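Local coordinates for protein TudS (Uncultured bacterium, PDB 6Z96) that probably catalyses the non-redox removal of sulfur from thiouracil with a [4Fe-4S] cluster, the sulfur passing through a [4Fe-5S] intermediate, at residues Val65-Leu70 with Gly112-Val117; Ile92-Leu97 with Ala146-Leu151; Ala120-Gly123 with Leu129-His132; Glu62-Val65 with Asp71-Ala74. All blocks are in the same frame, centred on the assembly; numbering follows the deposited sequence.

From the N terminus, the first loop to close is the short one of contact 4, where strand 63-66 is tied to the start of helix 73-90. Contact 1 starts from the same strand, shares Val65 with contact 4 and reaches much further, to the loop between strands 108-110 and 118-120. Contact 2 opens inside that longer loop, at strand 94-96, and closes beyond it on helix 142-151, so contacts 1 and 2 cross, on opposite sides of the chain's centre. Contact 3, at the two ends of helix 124-131, is nested within contact 2 and touches it where Leu129 packs on Ala95 and Leu97.

Contact 1. Residues Val65-Leu70 with Gly112-Val117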
loop_
_atom_site.group_PDB
_atom_site.type_symbol
_atom_site.label_atom_id
_atom_site.label_comp_id
_atom_site.label_asym_id
_atom_site.label_seq_id
_atom_site.Cartn_x
_atom_site.Cartn_y
_atom_site.Cartn_z
ATOM N N VAL A 65 -16.695 -0.003 1.180
ATOM C CA VAL A 65 -17.709 -0.569 2.065
ATOM C C VAL A 65 -17.387 -2.013 2.423
ATOM O O VAL A 65 -16.661 -2.698 1.694
ATOM C CB VAL A 65 -19.114 -0.516 1.401
ATOM C CG1 VAL A 65 -19.488 0.899 0.988
ATOM C CG2 VAL A 65 -19.192 -1.474 0.212
ATOM N N THR A 66 -17.982 -2.480 3.517
ATOM C CA THR A 66 -17.876 -3.896 3.866
ATOM C C THR A 66 -19.090 -4.638 3.227
ATOM O O THR A 66 -20.017 -3.998 2.726
ATOM C CB THR A 66 -17.860 -4.073 5.378
ATOM O OG1 THR A 66 -19.146 -3.747 5.918
ATOM C CG2 THR A 66 -16.756 -3.281 6.040
ATOM N N GLU A 67 -19.096 -5.998 3.278
ATOM C CA GLU A 67 -20.209 -6.758 2.690
ATOM C C GLU A 67 -21.547 -6.448 3.355
ATOM O O GLU A 67 -22.590 -6.498 2.696
ATOM C CB GLU A 67 -19.926 -8.261 2.750
ATOM C CG GLU A 67 -20.821 -9.048 1.812
ATOM C CD GLU A 67 -20.533 -10.531 1.742
ATOM O OE1 GLU A 67 -19.496 -10.969 2.290
ATOM O OE2 GLU A 67 -21.347 -11.258 1.126
ATOM N N SER A 68 -21.525 -6.094 4.643
ATOM C CA SER A 68 -22.752 -5.724 5.355
ATOM C C SER A 68 -23.261 -4.307 5.007
ATOM O O SER A 68 -24.322 -3.901 5.485
ATOM C CB SER A 68 -22.535 -5.819 6.858
ATOM O OG SER A 68 -21.699 -4.770 7.323
ATOM N N GLY A 69 -22.489 -3.549 4.236
ATOM C CA GLY A 69 -22.879 -2.202 3.849
ATOM C C GLY A 69 -22.309 -1.094 4.712
ATOM O O GLY A 69 -22.625 0.070 4.473
ATOM N N LEU A 70 -21.439 -1.424 5.689
ATOM C CA LEU A 70 -20.847 -0.379 6.529
ATOM C C LEU A 70 -19.876 0.436 5.664
ATOM O O LEU A 70 -19.052 -0.134 4.958
ATOM C CB LEU A 70 -20.099 -0.996 7.709
ATOM C CG LEU A 70 -19.446 -0.022 8.660
ATOM C CD1 LEU A 70 -20.494 0.671 9.553
ATOM C CD2 LEU A 70 -18.401 -0.737 9.536
ATOM N N GLY A 112 -16.057 -4.848 -6.084
ATOM C CA GLY A 112 -17.128 -4.220 -5.317
ATOM C C GLY A 112 -18.387 -5.053 -5.177
ATOM O O GLY A 112 -19.326 -4.641 -4.492
ATOM N N ARG A 113 -18.413 -6.248 -5.796
ATOM C CA ARG A 113 -19.593 -7.109 -5.701
ATOM C C ARG A 113 -19.464 -8.245 -4.686
ATOM O O ARG A 113 -20.399 -9.053 -4.558
ATOM C CB ARG A 113 -19.966 -7.653 -7.081
ATOM C CG ARG A 113 -20.432 -6.573 -8.036
ATOM C CD ARG A 113 -20.614 -7.117 -9.439
ATOM N NE ARG A 113 -21.199 -6.113 -10.319
ATOM N N PHE A 114 -18.323 -8.345 -3.983
ATOM C CA PHE A 114 -18.084 -9.361 -2.956
ATOM C C PHE A 114 -18.306 -10.768 -3.511
ATOM O O PHE A 114 -19.002 -11.576 -2.901
ATOM C CB PHE A 114 -18.964 -9.096 -1.722
ATOM C CG PHE A 114 -18.588 -7.795 -1.051
ATOM C CD1 PHE A 114 -17.550 -7.747 -0.156
ATOM C CD2 PHE A 114 -19.226 -6.613 -1.384
ATOM C CE1 PHE A 114 -17.172 -6.547 0.424
ATOM C CE2 PHE A 114 -18.850 -5.410 -0.794
ATOM C CZ PHE A 114 -17.820 -5.387 0.097
ATOM N N GLU A 115 -17.741 -11.025 -4.682
ATOM C CA GLU A 115 -17.879 -12.320 -5.356
ATOM C C GLU A 115 -16.526 -12.915 -5.778
ATOM O O GLU A 115 -16.496 -13.791 -6.650
ATOM C CB GLU A 115 -18.796 -12.157 -6.573
ATOM C CG GLU A 115 -18.297 -11.116 -7.560
ATOM C CD GLU A 115 -19.223 -10.807 -8.720
ATOM O OE1 GLU A 115 -18.765 -10.165 -9.695
ATOM O OE2 GLU A 115 -20.411 -11.199 -8.651
ATOM N N GLY A 116 -15.427 -12.450 -5.177
ATOM C CA GLY A 116 -14.083 -12.930 -5.481
ATOM C C GLY A 116 -13.599 -12.611 -6.883
ATOM O O GLY A 116 -12.680 -13.261 -7.386
ATOM N N VAL A 117 -14.191 -11.601 -7.525
ATOM C CA VAL A 117 -13.820 -11.220 -8.882
ATOM C C VAL A 117 -12.977 -9.940 -8.900
ATOM O O VAL A 117 -13.408 -8.905 -8.394
ATOM C CB VAL A 117 -15.079 -11.089 -9.762
ATOM C CG1 VAL A 117 -14.740 -10.495 -11.133
ATOM C CG2 VAL A 117 -15.763 -12.451 -9.918
HETATM O O HOH W 1 -17.359 -12.189 -0.073
#
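The aromatic ring of Phe114 lies against the backbone of Glu67, and most of the contact is apolar or weakly polar. Glu67 CA sits over the middle of one ring face, 3.8 Å from the centroid and 11° off the ring normal, a CH-pi contact. With CG anti to the backbone N (chi1 -163°) and the rest of the chain extended, Glu67 runs back along the ring toward Phe114 CB: Glu67 CB lies 3.8 Å from Phe114 CD1, and Glu67 CG 3.8 Å from Phe114 CG. The carboxylate plane is nearly parallel to the ring, 10° from it. Val65 contributes from another direction, its side chain crossing that of Phe114 at about a right angle, with Val65 CG2 4.1 Å from Phe114 CE2.

Polar contacts are weaker. Val65 O lies at the ring edge, in its plane, 3.3 Å from Phe114 CZ. A water spans the outer end of the contact with weak bonds to Glu67 OE1 and Phe114 O. Phe114 N donates to Glu58 of strand 57-60.

Backbone bonds shape the surface under the ring. Gly69 N reaches Thr66 O at 2.9 Å, and Thr66 N reaches Leu70 O at 3.0 Å. With Gly69 at positive phi, this is a type I turn followed by a G1 beta bulge, onto which the tip of the hairpin formed by strands 108-110 and 118-120 places its phenylalanine.

Contact 2. Residues Ile92-Leu97 with Ala146-Leu151; sequences IRFALL and ALALSL
Ala146 O accepts the backbone N-H of Ser150, with 3.0 Å between Ser150 N and Ala146 O, in the turn of helix 142-151 that presents Ala148 and Leu149 to the ring of Phe94. Ser150 OG also approaches this oxygen, from the opposite face of the carbonyl plane, but it belongs to one of two modelled conformers and its short distance is doubtful.

Across the contact the packing is apolar. Phe94 CG is anti to its carbonyl carbon (chi1 -59°), which carries the ring from the strand out to the helix. Both helix residues lie on the same side of the ring plane: Phe94 CE1 is 3.6 Å from Ala148 CB, and at the far end of the ring Phe94 CD2 is 3.8 Å from Leu149 CD1. Phe94 CZ comes within 3.8 Å of Ala148 O. Leu149 N stands over this same face, so the helix backbone as well as its side chains covers the phenyl group. Replacing Phe94 by an alanine would probably leave Ala148 CB and Leu149 CD1 without their partner and open a gap between strand and helix.

The ring also touches Ile5, Gln135 and Phe137 of the two flanking strands, and Leu149 reaches Trp29 and Leu33 of helix 28-35. This is the helix-on-sheet packing of an alpha/beta fold, in which helix 142-151 covers one face of a four-stranded parallel sheet and helix 124-131 packs on the other.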
loop_
_atom_site.group_PDB
_atom_site.type_symbol
_atom_site.label_atom_id
_atom_site.label_comp_id
_atom_site.label_asym_id
_atom_site.label_seq_id
_atom_site.Cartn_x
_atom_site.Cartn_y
_atom_site.Cartn_z
ATOM N N ILE A 92 9.940 10.980 0.170
ATOM C CA ILE A 92 9.785 9.715 -0.525
ATOM C C ILE A 92 9.045 9.866 -1.840
ATOM O O ILE A 92 7.983 10.482 -1.893
ATOM C CB ILE A 92 9.077 8.718 0.425
ATOM C CG1 ILE A 92 9.996 8.388 1.614
ATOM C CG2 ILE A 92 8.632 7.460 -0.316
ATOM C CD1 ILE A 92 9.321 7.499 2.712
ATOM N N ARG A 93 9.591 9.271 -2.909
ATOM C CA ARG A 93 8.957 9.347 -4.211
ATOM C C ARG A 93 8.599 7.968 -4.801
ATOM O O ARG A 93 8.131 7.904 -5.932
ATOM C CB ARG A 93 9.814 10.189 -5.190
ATOM C CG ARG A 93 11.267 9.816 -5.220
ATOM C CD ARG A 93 12.207 11.005 -5.511
ATOM N NE ARG A 93 12.258 11.393 -6.916
ATOM C CZ ARG A 93 13.382 11.660 -7.579
ATOM N NH1 ARG A 93 13.336 12.031 -8.852
ATOM N NH2 ARG A 93 14.562 11.541 -6.979
ATOM N N PHE A 94 8.828 6.870 -4.037
ATOM C CA PHE A 94 8.509 5.511 -4.476
ATOM C C PHE A 94 7.761 4.771 -3.363
ATOM O O PHE A 94 8.112 4.902 -2.193
ATOM C CB PHE A 94 9.790 4.714 -4.775
ATOM C CG PHE A 94 10.658 5.332 -5.848
ATOM C CD1 PHE A 94 10.354 5.170 -7.182
ATOM C CD2 PHE A 94 11.770 6.080 -5.513
ATOM C CE1 PHE A 94 11.152 5.748 -8.174
ATOM C CE2 PHE A 94 12.576 6.645 -6.507
ATOM C CZ PHE A 94 12.264 6.457 -7.826
ATOM N N ALA A 95 6.777 3.948 -3.752
ATOM C CA ALA A 95 6.026 3.132 -2.804
ATOM C C ALA A 95 5.964 1.699 -3.287
ATOM O O ALA A 95 5.820 1.452 -4.480
ATOM C CB ALA A 95 4.610 3.677 -2.645
ATOM N N LEU A 96 6.071 0.747 -2.358
ATOM C CA LEU A 96 5.917 -0.673 -2.667
ATOM C C LEU A 96 4.671 -1.084 -1.887
ATOM O O LEU A 96 4.727 -1.211 -0.664
ATOM C CB LEU A 96 7.134 -1.468 -2.181
ATOM C CG LEU A 96 7.005 -2.992 -2.197
ATOM C CD1 LEU A 96 6.613 -3.515 -3.573
ATOM C CD2 LEU A 96 8.307 -3.654 -1.701
ATOM N N LEU A 97 3.556 -1.256 -2.593
ATOM C CA LEU A 97 2.282 -1.527 -1.935
ATOM C C LEU A 97 1.692 -2.854 -2.354
ATOM O O LEU A 97 1.906 -3.312 -3.468
ATOM C CB LEU A 97 1.291 -0.382 -2.220
ATOM C CG LEU A 97 1.740 1.018 -1.806
ATOM C CD1 LEU A 97 0.570 2.048 -2.040
ATOM C CD2 LEU A 97 2.180 1.084 -0.331
ATOM N N ALA A 146 13.327 -1.776 -7.694
ATOM C CA ALA A 146 14.727 -1.771 -7.295
ATOM C C ALA A 146 15.585 -0.992 -8.298
ATOM O O ALA A 146 16.442 -0.223 -7.880
ATOM C CB ALA A 146 15.233 -3.195 -7.167
ATOM N N LEU A 147 15.284 -1.133 -9.584
ATOM C CA LEU A 147 16.008 -0.380 -10.608
ATOM C C LEU A 147 15.715 1.108 -10.471
ATOM O O LEU A 147 16.648 1.906 -10.435
ATOM C CB LEU A 147 15.638 -0.852 -12.012
ATOM C CG LEU A 147 16.347 -0.029 -13.106
ATOM C CD1 LEU A 147 17.844 -0.233 -13.041
ATOM C CD2 LEU A 147 15.784 -0.276 -14.467
ATOM N N ALA A 148 14.431 1.499 -10.345
ATOM C CA ALA A 148 14.043 2.907 -10.236
ATOM C C ALA A 148 14.734 3.580 -9.071
ATOM O O ALA A 148 15.268 4.679 -9.206
ATOM C CB ALA A 148 12.517 3.042 -10.122
ATOM N N LEU A 149 14.823 2.876 -7.942
ATOM C CA LEU A 149 15.511 3.396 -6.775
ATOM C C LEU A 149 17.043 3.469 -6.990
ATOM O O LEU A 149 17.673 4.420 -6.545
ATOM C CB LEU A 149 15.137 2.506 -5.565
ATOM C CG LEU A 149 15.498 3.017 -4.203
ATOM C CD1 LEU A 149 14.787 4.325 -3.904
ATOM C CD2 LEU A 149 15.134 1.986 -3.136
ATOM N N SER A 150 17.627 2.495 -7.696
ATOM C CA SER A 150 19.068 2.443 -7.948
ATOM C C SER A 150 19.571 3.525 -8.906
ATOM O O SER A 150 20.751 3.870 -8.855
ATOM C CB SER A 150 19.456 1.084 -8.522
ATOM O OG SER A 150 18.931 0.019 -7.747
ATOM N N LEU A 151 18.709 4.019 -9.804
ATOM C CA LEU A 151 19.109 5.038 -10.791
ATOM C C LEU A 151 19.421 6.398 -10.207
ATOM O O LEU A 151 20.193 7.159 -10.808
ATOM C CB LEU A 151 18.065 5.177 -11.906
ATOM C CG LEU A 151 17.811 3.923 -12.736
ATOM C CD1 LEU A 151 16.858 4.204 -13.858
ATOM C CD2 LEU A 151 19.115 3.308 -13.279
#

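Contact 3. Residues Ala120-Gly123 with Leu129-His132; sequences AGEG and LRRH
Glu122 and Arg130 meet in a salt bridge through one oxygen and one nitrogen. Arg130 NH1 donates to Glu122 OE2 over 3.0 Å, with an N-H...O angle of 153°. The oxygen lies at the edge of the guanidinium, practically in its plane, and is approached nearly along its own C-O bond. The two flat groups are turned 47° from each other, and the bridge is a single-point grip rather than a paired, fork-like one. Beside it, the aliphatic part of the arginine also comes close, with Arg130 CD 3.6 Å from Glu122 OE2. Both chains are stretched out: Glu122 sets CG between its backbone N and carbonyl carbon (chi1 61°) and then runs straight, and Arg130 is extended from CG to NE. The two side chains cross at a slant.

The bridge spans helix 124-131 from the loop before it to its last turn. Gly123, next to Glu122, occupies the N-cap position, and at the other end His132 is the first residue to leave helical geometry, its N bonded to Leu129 O at 3.1 Å.

Further hydrogen bonds fix the guanidinium. NH1 is shared between Glu122 and the carbonyl of Ser106, and NH2 reaches the carbonyl of Val136 on the edge strand of the parallel sheet. A methionine in place of Arg130 is likely to leave the Glu122 carboxylate without its countercharge and the Ser106 and Val136 carbonyls without these donors. Glu122 O, on the backbone side, accepts from Arg59. The iron-sulfur cluster is about 12 Å from the Glu122 side chain.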
loop_
_atom_site.group_PDB
_atom_site.type_symbol
_atom_site.label_atom_id
_atom_site.label_comp_id
_atom_site.label_asym_id
_atom_site.label_seq_id
_atom_site.Cartn_x
_atom_site.Cartn_y
_atom_site.Cartn_z
ATOM N N ALA A 120 -9.237 -4.467 -13.282
ATOM C CA ALA A 120 -8.137 -3.507 -13.319
ATOM C C ALA A 120 -8.552 -2.300 -12.473
ATOM O O ALA A 120 -9.703 -1.868 -12.530
ATOM C CB ALA A 120 -7.845 -3.070 -14.751
ATOM N N GLY A 121 -7.629 -1.810 -11.667
ATOM C CA GLY A 121 -7.920 -0.667 -10.817
ATOM C C GLY A 121 -6.851 -0.461 -9.773
ATOM O O GLY A 121 -5.794 -1.085 -9.823
ATOM N N GLU A 122 -7.100 0.476 -8.871
ATOM C CA GLU A 122 -6.124 0.769 -7.833
ATOM C C GLU A 122 -6.838 1.069 -6.526
ATOM O O GLU A 122 -8.014 1.409 -6.531
ATOM C CB GLU A 122 -5.208 1.919 -8.256
ATOM C CG GLU A 122 -5.916 3.217 -8.505
ATOM C CD GLU A 122 -5.135 4.235 -9.330
ATOM O OE1 GLU A 122 -5.674 5.343 -9.527
ATOM O OE2 GLU A 122 -4.012 3.928 -9.798
ATOM N N GLY A 123 -6.124 0.892 -5.432
ATOM C CA GLY A 123 -6.684 1.178 -4.120
ATOM C C GLY A 123 -6.647 2.673 -3.838
ATOM O O GLY A 123 -6.030 3.445 -4.568
ATOM N N LEU A 129 -1.382 8.628 -3.886
ATOM C CA LEU A 129 0.068 8.787 -4.065
ATOM C C LEU A 129 0.407 9.059 -5.527
ATOM O O LEU A 129 1.204 9.967 -5.797
ATOM C CB LEU A 129 0.827 7.540 -3.582
ATOM C CG LEU A 129 0.648 7.213 -2.089
ATOM C CD1 LEU A 129 1.484 6.002 -1.709
ATOM C CD2 LEU A 129 1.072 8.397 -1.208
ATOM N N ARG A 130 -0.225 8.325 -6.459
ATOM C CA ARG A 130 0.049 8.543 -7.898
ATOM C C ARG A 130 -0.362 9.954 -8.336
ATOM O O ARG A 130 0.339 10.573 -9.133
ATOM C CB ARG A 130 -0.651 7.479 -8.752
ATOM C CG ARG A 130 0.094 6.151 -8.672
ATOM C CD ARG A 130 -0.567 5.078 -9.517
ATOM N NE ARG A 130 0.317 3.921 -9.665
ATOM C CZ ARG A 130 -0.096 2.702 -9.994
ATOM N NH1 ARG A 130 -1.391 2.460 -10.184
ATOM N NH2 ARG A 130 0.778 1.705 -10.098
ATOM N N ARG A 131 -1.480 10.461 -7.805
ATOM C CA ARG A 131 -1.991 11.817 -8.081
ATOM C C ARG A 131 -1.008 12.903 -7.619
ATOM O O ARG A 131 -1.029 14.032 -8.140
ATOM C CB ARG A 131 -3.325 11.941 -7.348
ATOM C CG ARG A 131 -4.033 13.229 -7.370
ATOM C CD ARG A 131 -5.473 13.002 -6.885
ATOM N NE ARG A 131 -6.070 14.295 -6.573
ATOM C CZ ARG A 131 -6.689 15.066 -7.462
ATOM N NH1 ARG A 131 -6.830 14.661 -8.719
ATOM N NH2 ARG A 131 -7.177 16.243 -7.099
ATOM N N HIS A 132 -0.170 12.591 -6.629
ATOM C CA HIS A 132 0.837 13.502 -6.116
ATOM C C HIS A 132 2.256 13.183 -6.606
ATOM O O HIS A 132 3.229 13.629 -6.006
ATOM C CB HIS A 132 0.755 13.583 -4.588
ATOM C CG HIS A 132 -0.470 14.301 -4.102
ATOM N ND1 HIS A 132 -0.417 15.638 -3.719
ATOM C CD2 HIS A 132 -1.748 13.874 -4.009
ATOM C CE1 HIS A 132 -1.655 15.971 -3.397
ATOM N NE2 HIS A 132 -2.497 14.949 -3.558
#

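Contact 4. Residues Glu62-Val65 with Asp71-Ala74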
loop_
_atom_site.group_PDB
_atom_site.type_symbol
_atom_site.label_atom_id
_atom_site.label_comp_id
_atom_site.label_asym_id
_atom_site.label_seq_id
_atom_site.Cartn_x
_atom_site.Cartn_y
_atom_site.Cartn_z
ATOM N N GLU A 62 -15.893 5.760 -5.476
ATOM C CA GLU A 62 -15.218 6.579 -4.465
ATOM C C GLU A 62 -15.451 6.040 -3.050
ATOM O O GLU A 62 -14.703 6.395 -2.144
ATOM C CB GLU A 62 -15.778 8.020 -4.506
ATOM C CG GLU A 62 -15.526 8.769 -5.800
ATOM C CD GLU A 62 -14.051 9.042 -5.925
ATOM O OE1 GLU A 62 -13.449 9.485 -4.922
ATOM O OE2 GLU A 62 -13.486 8.785 -7.010
ATOM N N HIS A 63 -16.488 5.213 -2.845
ATOM C CA HIS A 63 -16.768 4.676 -1.511
ATOM C C HIS A 63 -15.979 3.405 -1.263
ATOM O O HIS A 63 -15.540 2.741 -2.201
ATOM C CB HIS A 63 -18.270 4.338 -1.405
ATOM C CG HIS A 63 -19.130 5.565 -1.363
ATOM N ND1 HIS A 63 -19.652 6.047 -0.177
ATOM C CD2 HIS A 63 -19.533 6.369 -2.377
ATOM C CE1 HIS A 63 -20.344 7.141 -0.495
ATOM N NE2 HIS A 63 -20.320 7.363 -1.804
ATOM N N VAL A 64 -15.832 3.049 0.017
ATOM C CA VAL A 64 -15.230 1.765 0.399
ATOM C C VAL A 64 -16.192 1.209 1.436
ATOM O O VAL A 64 -16.579 1.927 2.376
ATOM C CB VAL A 64 -13.815 1.870 0.978
ATOM C CG1 VAL A 64 -13.258 0.452 1.206
ATOM C CG2 VAL A 64 -12.900 2.661 0.028
ATOM N N VAL A 65 -16.695 -0.003 1.180
ATOM C CA VAL A 65 -17.709 -0.569 2.065
ATOM C C VAL A 65 -17.387 -2.013 2.423
ATOM O O VAL A 65 -16.661 -2.698 1.694
ATOM C CB VAL A 65 -19.114 -0.516 1.401
ATOM C CG1 VAL A 65 -19.488 0.899 0.988
ATOM C CG2 VAL A 65 -19.192 -1.474 0.212
ATOM N N ASP A 71 -19.986 1.773 5.738
ATOM C CA ASP A 71 -19.132 2.624 4.915
ATOM C C ASP A 71 -17.885 2.976 5.707
ATOM O O ASP A 71 -17.966 3.608 6.757
ATOM C CB ASP A 71 -19.909 3.877 4.481
ATOM C CG ASP A 71 -19.226 4.573 3.331
ATOM O OD1 ASP A 71 -18.098 5.061 3.528
ATOM O OD2 ASP A 71 -19.820 4.624 2.221
ATOM N N VAL A 72 -16.726 2.540 5.198
ATOM C CA VAL A 72 -15.438 2.782 5.837
ATOM C C VAL A 72 -14.576 3.740 5.032
ATOM O O VAL A 72 -13.372 3.820 5.259
ATOM C CB VAL A 72 -14.702 1.456 6.143
ATOM C CG1 VAL A 72 -15.439 0.697 7.259
ATOM C CG2 VAL A 72 -14.566 0.572 4.908
ATOM N N THR A 73 -15.179 4.525 4.127
ATOM C CA THR A 73 -14.403 5.430 3.275
ATOM C C THR A 73 -13.653 6.445 4.125
ATOM O O THR A 73 -12.526 6.790 3.799
ATOM C CB THR A 73 -15.308 6.211 2.309
ATOM O OG1 THR A 73 -16.286 5.332 1.726
ATOM C CG2 THR A 73 -14.506 6.853 1.188
ATOM N N ALA A 74 -14.253 6.919 5.236
ATOM C CA ALA A 74 -13.571 7.920 6.062
ATOM C C ALA A 74 -12.185 7.442 6.536
ATOM O O ALA A 74 -11.200 8.184 6.482
ATOM C CB ALA A 74 -14.433 8.295 7.260
#
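An Asx turn at Asp71 leads into helix 73-90 and fastens the start of that helix to strand 63-66. Asp71 OD1 accepts from Thr73 N at 3.0 Å, closing the turn, and also from the hydroxyl of the same residue, with Thr73 OG1 2.6 Å away. Both donors come from the same face of the carboxylate, one on the syn and the other on the anti side of OD1. Val72, between Asp71 and Thr73, holds the N-cap position.

The same hydroxyl links turn and strand. While donating to Asp71, Thr73 OG1 accepts from Val64 N over 2.9 Å. In return Val72 N donates to Val64 O at 2.9 Å, and Val65 and Asp71 form a single beta bridge. Val64 is thus gripped through both its N-H and its carbonyl.

The second carboxylate oxygen serves the histidine. With CG anti to its backbone N (chi1 -164°), Asp71 reaches across to His63, whose ND1 donates to OD2 over 2.8 Å at 160°. The bond uses the syn lone pair of OD2 and stays close to the ring plane, while ring and carboxylate planes stand 80° apart. The carboxylate would probably stabilise a positive charge on this imidazole.

Apolar contacts fill in beside these bonds. Val64 CG1 lies 3.9 Å from Val72 CG2, the two valines crossing at about a right angle. Lys124 of helix 124-131 touches Val64 and Thr73 and bonds to Glu62 O, from which Thr73 CG2 is 3.4 Å away.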